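Local structure of ATP-dependent DNA helicase (Mycobacterium smegmatis, 5V9X) at residues L77-W82 against Q221-S226; E114-T119 against G388-A393. The protein acts as an ATP-dependent 3'-to-5' RNA:DNA helicase that tracks along single-stranded DNA, probably converting ATP hydrolysis in the cleft between two RecA-like domains into movement. All coordinates share one frame; numbering follows the deposited sequence.

Contact 1. Residues L77-W82 against Q221-S226; sequences LAAFLW and QRIGLS
Ala79 and Ile223 mark the closest backbone approach, with the CA of Ala79 6.5 Å from the CA of Ile223. Segment 77-82 is regular helix, as the bond from Leu81 N to Leu77 O at 2.9 Å indicates, and belongs to helix 75-88. Segment 221-226 is an inner strand of the parallel sheet, placed between strands 187-191 and 64-68. No hydrogen bond joins helix to strand, and the 154 Å² buried between them comes mainly from Ala79, Ile223 and Leu225.

The methyl of Ala79 points at the strand between two branched side chains. Ala79 CB meets Ile223 CG2 at 3.7 Å; a chi1 of -59° sets CG1 beside the backbone N of Ile223 and puts the CG2 methyl anti to that N, facing Ala79. The longer branch of Ile223 ends with CD1 3.8 Å from Ala79 O. Two residues further on, Leu225 offers both methyls to the same carbon, CD1 at 3.9 Å and CD2 at 4.0 Å from Ala79 CB. Ile223 and Leu225 therefore flank the alanine methyl.

Arg222 alternates to the other side of the sheet and forms salt bridges with Glu210 and Asp213 of helix 200-213. Around Ala79 the apolar layer continues onto Ile189 of strand 187-191.

Helix 75-88 follows the probable P-loop, whose residues Leu225 touches, and strand 221-226 runs into the Ser-Ala-Thr sequence expected of helicase motif III, where Ser226 OG bonds to Thr228 N. The small side chain of Ala79 is consistent with the close approach of the two CA atoms, and the contact implies apolar, non-directional packing behind the nucleotide site, with the Leu225 side chain about 5 Å from the magnesium ion.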
ATOM      1  N   LEU A  77      -7.980 -22.253  -4.022  1.00 47.81           N
ATOM      2  CA  LEU A  77      -8.638 -23.516  -3.701  1.00 49.21           C
ATOM      3  C   LEU A  77      -8.285 -23.991  -2.299  1.00 44.98           C
ATOM      4  O   LEU A  77      -9.065 -24.722  -1.681  1.00 43.94           O
ATOM      5  CB  LEU A  77      -8.274 -24.584  -4.730  1.00 50.56           C
ATOM      6  CG  LEU A  77      -8.894 -24.432  -6.120  1.00 45.76           C
ATOM      7  CD1 LEU A  77      -8.393 -25.519  -7.053  1.00 44.05           C
ATOM      8  CD2 LEU A  77     -10.412 -24.434  -6.050  1.00 40.84           C
ATOM      9  N   ALA A  78      -7.116 -23.596  -1.786  1.00 43.15           N
ATOM     10  CA  ALA A  78      -6.779 -23.906  -0.401  1.00 43.29           C
ATOM     11  C   ALA A  78      -7.818 -23.334   0.552  1.00 45.63           C
ATOM     12  O   ALA A  78      -8.253 -24.010   1.490  1.00 53.82           O
ATOM     13  CB  ALA A  78      -5.389 -23.369  -0.062  1.00 42.54           C
ATOM     14  N   ALA A  79      -8.245 -22.094   0.312  1.00 41.45           N
ATOM     15  CA  ALA A  79      -9.203 -21.445   1.196  1.00 40.90           C
ATOM     16  C   ALA A  79     -10.645 -21.795   0.850  1.00 41.76           C
ATOM     17  O   ALA A  79     -11.514 -21.745   1.728  1.00 45.28           O
ATOM     18  CB  ALA A  79      -9.012 -19.930   1.152  1.00 39.34           C
ATOM     19  N   PHE A  80     -10.921 -22.161  -0.399  1.00 39.35           N
ATOM     20  CA  PHE A  80     -12.295 -22.318  -0.860  1.00 42.70           C
ATOM     21  C   PHE A  80     -12.787 -23.759  -0.861  1.00 47.56           C
ATOM     22  O   PHE A  80     -13.957 -23.998  -0.545  1.00 44.44           O
ATOM     23  CB  PHE A  80     -12.450 -21.739  -2.271  1.00 40.90           C
ATOM     24  CG  PHE A  80     -12.877 -20.298  -2.295  1.00 41.69           C
ATOM     25  CD1 PHE A  80     -14.204 -19.954  -2.090  1.00 41.00           C
ATOM     26  CD2 PHE A  80     -11.957 -19.289  -2.529  1.00 37.74           C
ATOM     27  CE1 PHE A  80     -14.605 -18.631  -2.114  1.00 39.73           C
ATOM     28  CE2 PHE A  80     -12.351 -17.963  -2.554  1.00 36.66           C
ATOM     29  CZ  PHE A  80     -13.676 -17.633  -2.347  1.00 38.79           C
ATOM     30  N   LEU A  81     -11.925 -24.728  -1.194  1.00 54.39           N
ATOM     31  CA  LEU A  81     -12.412 -26.054  -1.574  1.00 55.10           C
ATOM     32  C   LEU A  81     -13.165 -26.736  -0.438  1.00 56.12           C
ATOM     33  O   LEU A  81     -14.193 -27.383  -0.672  1.00 56.86           O
ATOM     34  CB  LEU A  81     -11.254 -26.936  -2.039  1.00 53.62           C
ATOM     35  CG  LEU A  81     -11.714 -28.220  -2.734  1.00 57.29           C
ATOM     36  CD1 LEU A  81     -12.439 -27.888  -4.031  1.00 58.44           C
ATOM     37  CD2 LEU A  81     -10.549 -29.162  -2.987  1.00 56.81           C
ATOM     38  N   TRP A  82     -12.671 -26.616   0.796  1.00 55.98           N
ATOM     39  CA  TRP A  82     -13.361 -27.251   1.915  1.00 50.05           C
ATOM     40  C   TRP A  82     -14.754 -26.666   2.101  1.00 45.32           C
ATOM     41  O   TRP A  82     -15.728 -27.400   2.300  1.00 46.23           O
ATOM     42  CB  TRP A  82     -12.548 -27.113   3.202  1.00 45.51           C
ATOM     43  CG  TRP A  82     -13.226 -27.776   4.358  1.00 47.92           C
ATOM     44  CD1 TRP A  82     -13.932 -27.169   5.354  1.00 47.04           C
ATOM     45  CD2 TRP A  82     -13.294 -29.184   4.617  1.00 49.32           C
ATOM     46  NE1 TRP A  82     -14.422 -28.110   6.228  1.00 47.54           N
ATOM     47  CE2 TRP A  82     -14.045 -29.355   5.798  1.00 47.90           C
ATOM     48  CE3 TRP A  82     -12.786 -30.315   3.971  1.00 49.68           C
ATOM     49  CZ2 TRP A  82     -14.298 -30.612   6.346  1.00 49.58           C
ATOM     50  CZ3 TRP A  82     -13.040 -31.562   4.517  1.00 54.56           C
ATOM     51  CH2 TRP A  82     -13.788 -31.699   5.691  1.00 52.95           C
ATOM     52  N   GLN A 221     -15.050 -18.749  10.874  1.00 44.94           N
ATOM     53  CA  GLN A 221     -13.665 -19.139  10.668  1.00 45.83           C
ATOM     54  C   GLN A 221     -13.000 -18.171   9.697  1.00 50.63           C
ATOM     55  O   GLN A 221     -13.569 -17.843   8.650  1.00 55.00           O
ATOM     56  CB  GLN A 221     -13.605 -20.568  10.129  1.00 40.64           C
ATOM     57  CG  GLN A 221     -12.212 -21.114   9.897  1.00 42.94           C
ATOM     58  CD  GLN A 221     -12.238 -22.487   9.249  1.00 44.31           C
ATOM     59  OE1 GLN A 221     -13.061 -22.757   8.374  1.00 47.11           O
ATOM     60  NE2 GLN A 221     -11.340 -23.363   9.680  1.00 43.45           N
ATOM     61  N   ARG A 222     -11.801 -17.707  10.042  1.00 49.16           N
ATOM     62  CA  ARG A 222     -11.091 -16.703   9.259  1.00 44.76           C
ATOM     63  C   ARG A 222      -9.880 -17.326   8.580  1.00 45.33           C
ATOM     64  O   ARG A 222      -9.055 -17.969   9.238  1.00 47.99           O
ATOM     65  CB  ARG A 222     -10.660 -15.528  10.138  1.00 35.64           C
ATOM     66  CG  ARG A 222     -11.822 -14.778  10.760  1.00 34.61           C
ATOM     67  CD  ARG A 222     -11.353 -13.556  11.523  1.00 34.59           C
ATOM     68  NE  ARG A 222     -12.446 -12.917  12.242  1.00 43.31           N
ATOM     69  CZ  ARG A 222     -12.327 -11.798  12.949  1.00 48.69           C
ATOM     70  NH1 ARG A 222     -11.154 -11.185  13.035  1.00 48.31           N
ATOM     71  NH2 ARG A 222     -13.385 -11.291  13.571  1.00 51.08           N
ATOM     72  N   ILE A 223      -9.769 -17.122   7.270  1.00 44.21           N
ATOM     73  CA  ILE A 223      -8.679 -17.664   6.467  1.00 47.36           C
ATOM     74  C   ILE A 223      -7.996 -16.515   5.739  1.00 50.37           C
ATOM     75  O   ILE A 223      -8.662 -15.711   5.077  1.00 56.63           O
ATOM     76  CB  ILE A 223      -9.181 -18.723   5.468  1.00 48.79           C
ATOM     77  CG1 ILE A 223      -9.870 -19.870   6.214  1.00 55.48           C
ATOM     78  CG2 ILE A 223      -8.030 -19.245   4.621  1.00 45.64           C
ATOM     79  CD1 ILE A 223     -10.723 -20.751   5.327  1.00 55.33           C
ATOM     80  N   GLY A 224      -6.674 -16.439   5.862  1.00 48.72           N
ATOM     81  CA  GLY A 224      -5.896 -15.400   5.218  1.00 47.68           C
ATOM     82  C   GLY A 224      -4.903 -15.985   4.232  1.00 52.22           C
ATOM     83  O   GLY A 224      -4.382 -17.086   4.429  1.00 55.07           O
ATOM     84  N   LEU A 225      -4.640 -15.231   3.165  1.00 48.23           N
ATOM     85  CA  LEU A 225      -3.771 -15.664   2.081  1.00 43.98           C
ATOM     86  C   LEU A 225      -2.827 -14.533   1.702  1.00 42.33           C
ATOM     87  O   LEU A 225      -3.244 -13.376   1.614  1.00 43.47           O
ATOM     88  CB  LEU A 225      -4.587 -16.081   0.849  1.00 45.64           C
ATOM     89  CG  LEU A 225      -5.788 -16.993   1.096  1.00 43.18           C
ATOM     90  CD1 LEU A 225      -6.634 -17.124  -0.159  1.00 38.54           C
ATOM     91  CD2 LEU A 225      -5.318 -18.351   1.574  1.00 44.44           C
ATOM     92  N   SER A 226      -1.559 -14.873   1.479  1.00 40.87           N
ATOM     93  CA  SER A 226      -0.580 -13.906   0.998  1.00 44.03           C
ATOM     94  C   SER A 226       0.732 -14.613   0.701  1.00 49.08           C
ATOM     95  O   SER A 226       1.132 -15.523   1.432  1.00 57.33           O
ATOM     96  CB  SER A 226      -0.342 -12.781   2.013  1.00 41.23           C
ATOM     97  OG  SER A 226       0.653 -11.884   1.547  1.00 39.38           O
TER

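Contact 2. Residues E114-T119 against G388-A393; sequences ERNLRT and GIDMGA. With ANP (phosphoaminophosphonic acid-adenylate ester), chain C.
Asn116 and Asp390 meet through one polar pair, Asn116 ND2 donating to Asp390 OD2 at 3.2 Å. The N-H...O angle of 132° makes this a bent, weak bond, in keeping with side chains that cross at about a right angle and have their amide and carboxylate planes 61° apart. The same carboxylate oxygen receives a shorter bond from the nucleotide, ANP O3' to Asp390 OD2 at 2.6 Å. The Asp390 CG lies anti to its own backbone N (chi1 174°), which carries the carboxylate to the ribose edge of the pocket. At the phosphate end, Gly388 CA packs 3.5 Å from ANP O2G.

A second shell fixes both groups. Lys372 NZ bonds to Asn116 OD1 and also to the backbone oxygen of Asp390, which is consistent with the amide NH2 facing the carboxylate. His418 ND1 bonds to Asp390 OD1 and His418 NE2 to ANP, while Asp112 OD2 takes the backbone N-H of Asp390.

Segment 388-393 lies in the loop expected to be helicase motif V, in the C-terminal helicase domain; Asn116 lies in the C-terminal part of helix 107-116, within the DEAD/DEAH-box domain. The chemistry implies that Asp390 gives the ribose O3' a short, direct hydrogen bond, and Asn116 adds a weak one to the same carboxylate oxygen across the interdomain cleft.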
ATOM      1  N   GLU A 114     -14.434 -14.535  -8.889  1.00 37.50           N
ATOM      2  CA  GLU A 114     -15.759 -15.006  -9.279  1.00 38.46           C
ATOM      3  C   GLU A 114     -15.692 -15.841 -10.547  1.00 42.02           C
ATOM      4  O   GLU A 114     -16.333 -16.894 -10.644  1.00 46.67           O
ATOM      5  CB  GLU A 114     -16.714 -13.830  -9.477  1.00 40.55           C
ATOM      6  CG  GLU A 114     -18.085 -14.267  -9.978  1.00 44.96           C
ATOM      7  CD  GLU A 114     -19.006 -13.111 -10.306  1.00 56.03           C
ATOM      8  OE1 GLU A 114     -18.505 -12.033 -10.692  1.00 61.76           O
ATOM      9  OE2 GLU A 114     -20.238 -13.284 -10.180  1.00 63.99           O
ATOM     10  N   ARG A 115     -14.914 -15.387 -11.530  1.00 43.25           N
ATOM     11  CA  ARG A 115     -14.795 -16.125 -12.780  1.00 40.26           C
ATOM     12  C   ARG A 115     -14.067 -17.449 -12.573  1.00 46.44           C
ATOM     13  O   ARG A 115     -14.451 -18.470 -13.155  1.00 50.85           O
ATOM     14  CB  ARG A 115     -14.076 -15.269 -13.820  1.00 39.65           C
ATOM     15  CG  ARG A 115     -13.892 -15.946 -15.157  1.00 40.99           C
ATOM     16  CD  ARG A 115     -13.507 -14.947 -16.225  1.00 46.43           C
ATOM     17  NE  ARG A 115     -13.453 -15.575 -17.540  1.00 53.32           N
ATOM     18  CZ  ARG A 115     -13.279 -14.917 -18.680  1.00 51.86           C
ATOM     19  NH1 ARG A 115     -13.140 -13.597 -18.677  1.00 49.94           N
ATOM     20  NH2 ARG A 115     -13.245 -15.581 -19.826  1.00 53.76           N
ATOM     21  N   ASN A 116     -13.024 -17.453 -11.742  1.00 48.08           N
ATOM     22  CA  ASN A 116     -12.229 -18.657 -11.534  1.00 45.41           C
ATOM     23  C   ASN A 116     -12.918 -19.684 -10.646  1.00 46.99           C
ATOM     24  O   ASN A 116     -12.531 -20.858 -10.668  1.00 54.33           O
ATOM     25  CB  ASN A 116     -10.869 -18.296 -10.938  1.00 46.06           C
ATOM     26  CG  ASN A 116      -9.859 -17.904 -11.998  1.00 53.90           C
ATOM     27  OD1 ASN A 116      -9.861 -16.777 -12.488  1.00 55.92           O
ATOM     28  ND2 ASN A 116      -8.989 -18.843 -12.360  1.00 62.31           N
ATOM     29  N   LEU A 117     -13.919 -19.281  -9.860  1.00 42.43           N
ATOM     30  CA  LEU A 117     -14.678 -20.261  -9.094  1.00 40.17           C
ATOM     31  C   LEU A 117     -15.611 -21.084  -9.969  1.00 41.55           C
ATOM     32  O   LEU A 117     -16.182 -22.068  -9.487  1.00 38.35           O
ATOM     33  CB  LEU A 117     -15.482 -19.573  -7.990  1.00 34.81           C
ATOM     34  CG  LEU A 117     -14.704 -19.076  -6.774  1.00 36.03           C
ATOM     35  CD1 LEU A 117     -15.627 -18.312  -5.844  1.00 38.38           C
ATOM     36  CD2 LEU A 117     -14.039 -20.233  -6.045  1.00 38.06           C
ATOM     37  N   ARG A 118     -15.780 -20.705 -11.238  1.00 39.41           N
ATOM     38  CA  ARG A 118     -16.630 -21.486 -12.126  1.00 40.76           C
ATOM     39  C   ARG A 118     -16.003 -22.836 -12.453  1.00 43.39           C
ATOM     40  O   ARG A 118     -16.726 -23.819 -12.640  1.00 42.24           O
ATOM     41  CB  ARG A 118     -16.915 -20.694 -13.400  1.00 36.72           C
ATOM     42  CG  ARG A 118     -17.682 -19.404 -13.155  1.00 37.59           C
ATOM     43  CD  ARG A 118     -18.142 -18.773 -14.459  1.00 44.17           C
ATOM     44  NE  ARG A 118     -19.394 -18.037 -14.297  1.00 50.75           N
ATOM     45  CZ  ARG A 118     -19.474 -16.727 -14.079  1.00 53.35           C
ATOM     46  NH1 ARG A 118     -18.370 -15.993 -13.999  1.00 56.93           N
ATOM     47  NH2 ARG A 118     -20.660 -16.150 -13.944  1.00 46.39           N
ATOM     48  N   THR A 119     -14.674 -22.909 -12.509  1.00 43.21           N
ATOM     49  CA  THR A 119     -14.021 -24.185 -12.801  1.00 48.15           C
ATOM     50  C   THR A 119     -14.303 -25.246 -11.743  1.00 50.10           C
ATOM     51  O   THR A 119     -14.701 -26.362 -12.122  1.00 50.79           O
ATOM     52  CB  THR A 119     -12.517 -23.966 -13.000  1.00 51.95           C
ATOM     53  OG1 THR A 119     -12.305 -23.083 -14.108  1.00 58.26           O
ATOM     54  CG2 THR A 119     -11.812 -25.289 -13.269  1.00 49.39           C
ATOM     55  N   GLY A 388      -3.323 -11.079  -6.943  1.00 50.74           N
ATOM     56  CA  GLY A 388      -4.311 -12.135  -7.039  1.00 48.15           C
ATOM     57  C   GLY A 388      -4.721 -12.628  -8.408  1.00 45.91           C
ATOM     58  O   GLY A 388      -4.931 -13.835  -8.572  1.00 47.62           O
ATOM     59  N   ILE A 389      -4.850 -11.729  -9.389  1.00 45.12           N
ATOM     60  CA  ILE A 389      -5.419 -12.102 -10.682  1.00 42.64           C
ATOM     61  C   ILE A 389      -4.637 -13.259 -11.285  1.00 45.26           C
ATOM     62  O   ILE A 389      -3.417 -13.377 -11.102  1.00 45.12           O
ATOM     63  CB  ILE A 389      -5.450 -10.901 -11.644  1.00 38.47           C
ATOM     64  CG1 ILE A 389      -4.037 -10.367 -11.887  1.00 37.22           C
ATOM     65  CG2 ILE A 389      -6.368  -9.814 -11.112  1.00 31.66           C
ATOM     66  CD1 ILE A 389      -3.944  -9.392 -13.030  1.00 31.96           C
ATOM     67  N   ASP A 390      -5.346 -14.132 -11.997  1.00 42.63           N
ATOM     68  CA  ASP A 390      -4.782 -15.354 -12.570  1.00 41.22           C
ATOM     69  C   ASP A 390      -5.000 -15.319 -14.081  1.00 43.37           C
ATOM     70  O   ASP A 390      -5.906 -15.964 -14.616  1.00 45.58           O
ATOM     71  CB  ASP A 390      -5.413 -16.585 -11.926  1.00 38.50           C
ATOM     72  CG  ASP A 390      -4.962 -17.871 -12.576  1.00 44.85           C
ATOM     73  OD1 ASP A 390      -3.736 -18.088 -12.676  1.00 47.05           O
ATOM     74  OD2 ASP A 390      -5.836 -18.663 -12.990  1.00 45.49           O
ATOM     75  N   MET A 391      -4.160 -14.555 -14.771  1.00 38.70           N
ATOM     76  CA  MET A 391      -4.221 -14.425 -16.223  1.00 36.34           C
ATOM     77  C   MET A 391      -3.203 -15.390 -16.818  1.00 40.50           C
ATOM     78  O   MET A 391      -2.006 -15.095 -16.868  1.00 43.01           O
ATOM     79  CB  MET A 391      -3.947 -12.986 -16.645  1.00 37.69           C
ATOM     80  CG  MET A 391      -4.826 -11.956 -15.956  1.00 43.23           C
ATOM     81  SD  MET A 391      -6.564 -12.125 -16.395  1.00 48.89           S
ATOM     82  CE  MET A 391      -7.298 -10.789 -15.457  1.00 39.10           C
ATOM     83  N   GLY A 392      -3.684 -16.547 -17.276  1.00 43.21           N
ATOM     84  CA  GLY A 392      -2.812 -17.587 -17.796  1.00 42.38           C
ATOM     85  C   GLY A 392      -2.073 -17.226 -19.068  1.00 48.72           C
ATOM     86  O   GLY A 392      -1.172 -17.969 -19.469  1.00 56.53           O
ATOM     87  N   ALA A 393      -2.427 -16.112 -19.708  1.00 48.88           N
ATOM     88  CA  ALA A 393      -1.771 -15.684 -20.935  1.00 43.62           C
ATOM     89  C   ALA A 393      -0.630 -14.705 -20.697  1.00 42.61           C
ATOM     90  O   ALA A 393       0.129 -14.426 -21.630  1.00 48.82           O
ATOM     91  CB  ALA A 393      -2.789 -15.047 -21.885  1.00 43.01           C
TER
HETATM   92  PG  ANP C 901      -1.467 -15.391  -5.864  1.00 36.69           P
HETATM   93  O1G ANP C 901      -0.872 -14.422  -6.835  1.00 39.44           O
HETATM   94  O2G ANP C 901      -2.869 -14.860  -5.376  1.00 40.02           O
HETATM   95  O3G ANP C 901      -0.504 -15.562  -4.619  1.00 42.78           O
HETATM   96  PB  ANP C 901      -2.390 -17.989  -5.631  1.00 39.13           P
HETATM   97  O1B ANP C 901      -3.703 -17.414  -5.027  1.00 32.32           O
HETATM   98  O2B ANP C 901      -1.450 -18.364  -4.537  1.00 41.01           O
HETATM   99  N3B ANP C 901      -1.672 -16.872  -6.646  1.00 41.66           N
HETATM  100  PA  ANP C 901      -3.993 -19.268  -7.410  1.00 36.67           P
HETATM  101  O1A ANP C 901      -4.252 -17.968  -8.078  1.00 33.77           O
HETATM  102  O2A ANP C 901      -5.141 -19.746  -6.523  1.00 34.89           O
HETATM  103  O3A ANP C 901      -2.718 -19.253  -6.469  1.00 46.66           O
HETATM  104  O5' ANP C 901      -3.643 -20.367  -8.493  1.00 37.70           O
HETATM  105  C5' ANP C 901      -2.601 -20.270  -9.522  1.00 39.97           C
HETATM  106  C4' ANP C 901      -3.064 -21.001 -10.758  1.00 45.08           C
HETATM  107  O4' ANP C 901      -2.856 -22.431 -10.611  1.00 48.59           O
HETATM  108  C3' ANP C 901      -4.554 -20.849 -11.033  1.00 50.30           C
HETATM  109  O3' ANP C 901      -4.794 -21.025 -12.421  1.00 50.70           O
HETATM  110  C2' ANP C 901      -5.149 -22.024 -10.257  1.00 59.16           C
HETATM  111  O2' ANP C 901      -6.540 -22.253 -10.533  1.00 69.97           O
HETATM  112  C1' ANP C 901      -4.108 -23.104 -10.564  1.00 53.00           C
HETATM  113  N9  ANP C 901      -3.992 -24.186  -9.581  1.00 47.94           N
HETATM  114  C8  ANP C 901      -4.539 -24.266  -8.327  1.00 47.35           C
HETATM  115  N7  ANP C 901      -4.232 -25.364  -7.677  1.00 43.99           N
HETATM  116  C5  ANP C 901      -3.437 -26.062  -8.572  1.00 47.08           C
HETATM  117  C6  ANP C 901      -2.789 -27.309  -8.491  1.00 49.31           C
HETATM  118  N6  ANP C 901      -2.843 -28.103  -7.420  1.00 48.30           N
HETATM  119  N1  ANP C 901      -2.072 -27.716  -9.565  1.00 46.62           N
HETATM  120  C2  ANP C 901      -2.013 -26.921 -10.638  1.00 42.83           C
HETATM  121  N3  ANP C 901      -2.584 -25.728 -10.828  1.00 46.05           N
HETATM  122  C4  ANP C 901      -3.282 -25.351  -9.750  1.00 46.72           C

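Contacts 1 and 2 have centres 16 Å apart and meet directly where Phe80 CE1 packs 3.9 Å from Leu117 CD1, linking the helix of contact 1 to the turn after Asn116. Of the two, only contact 2 touches the nucleotide; contact 1 lies behind it. In contact 1 the side chain of Leu225 stays about 6 Å from ANP, nearest the beta-phosphate, so it backs the site within one domain. In contact 2 Asp390 binds the ribose directly and its side chain is about 8 Å from the magnesium ion. Contact 1 thus belongs to the interior of the first RecA-like domain, and contact 2 to the interface with the second.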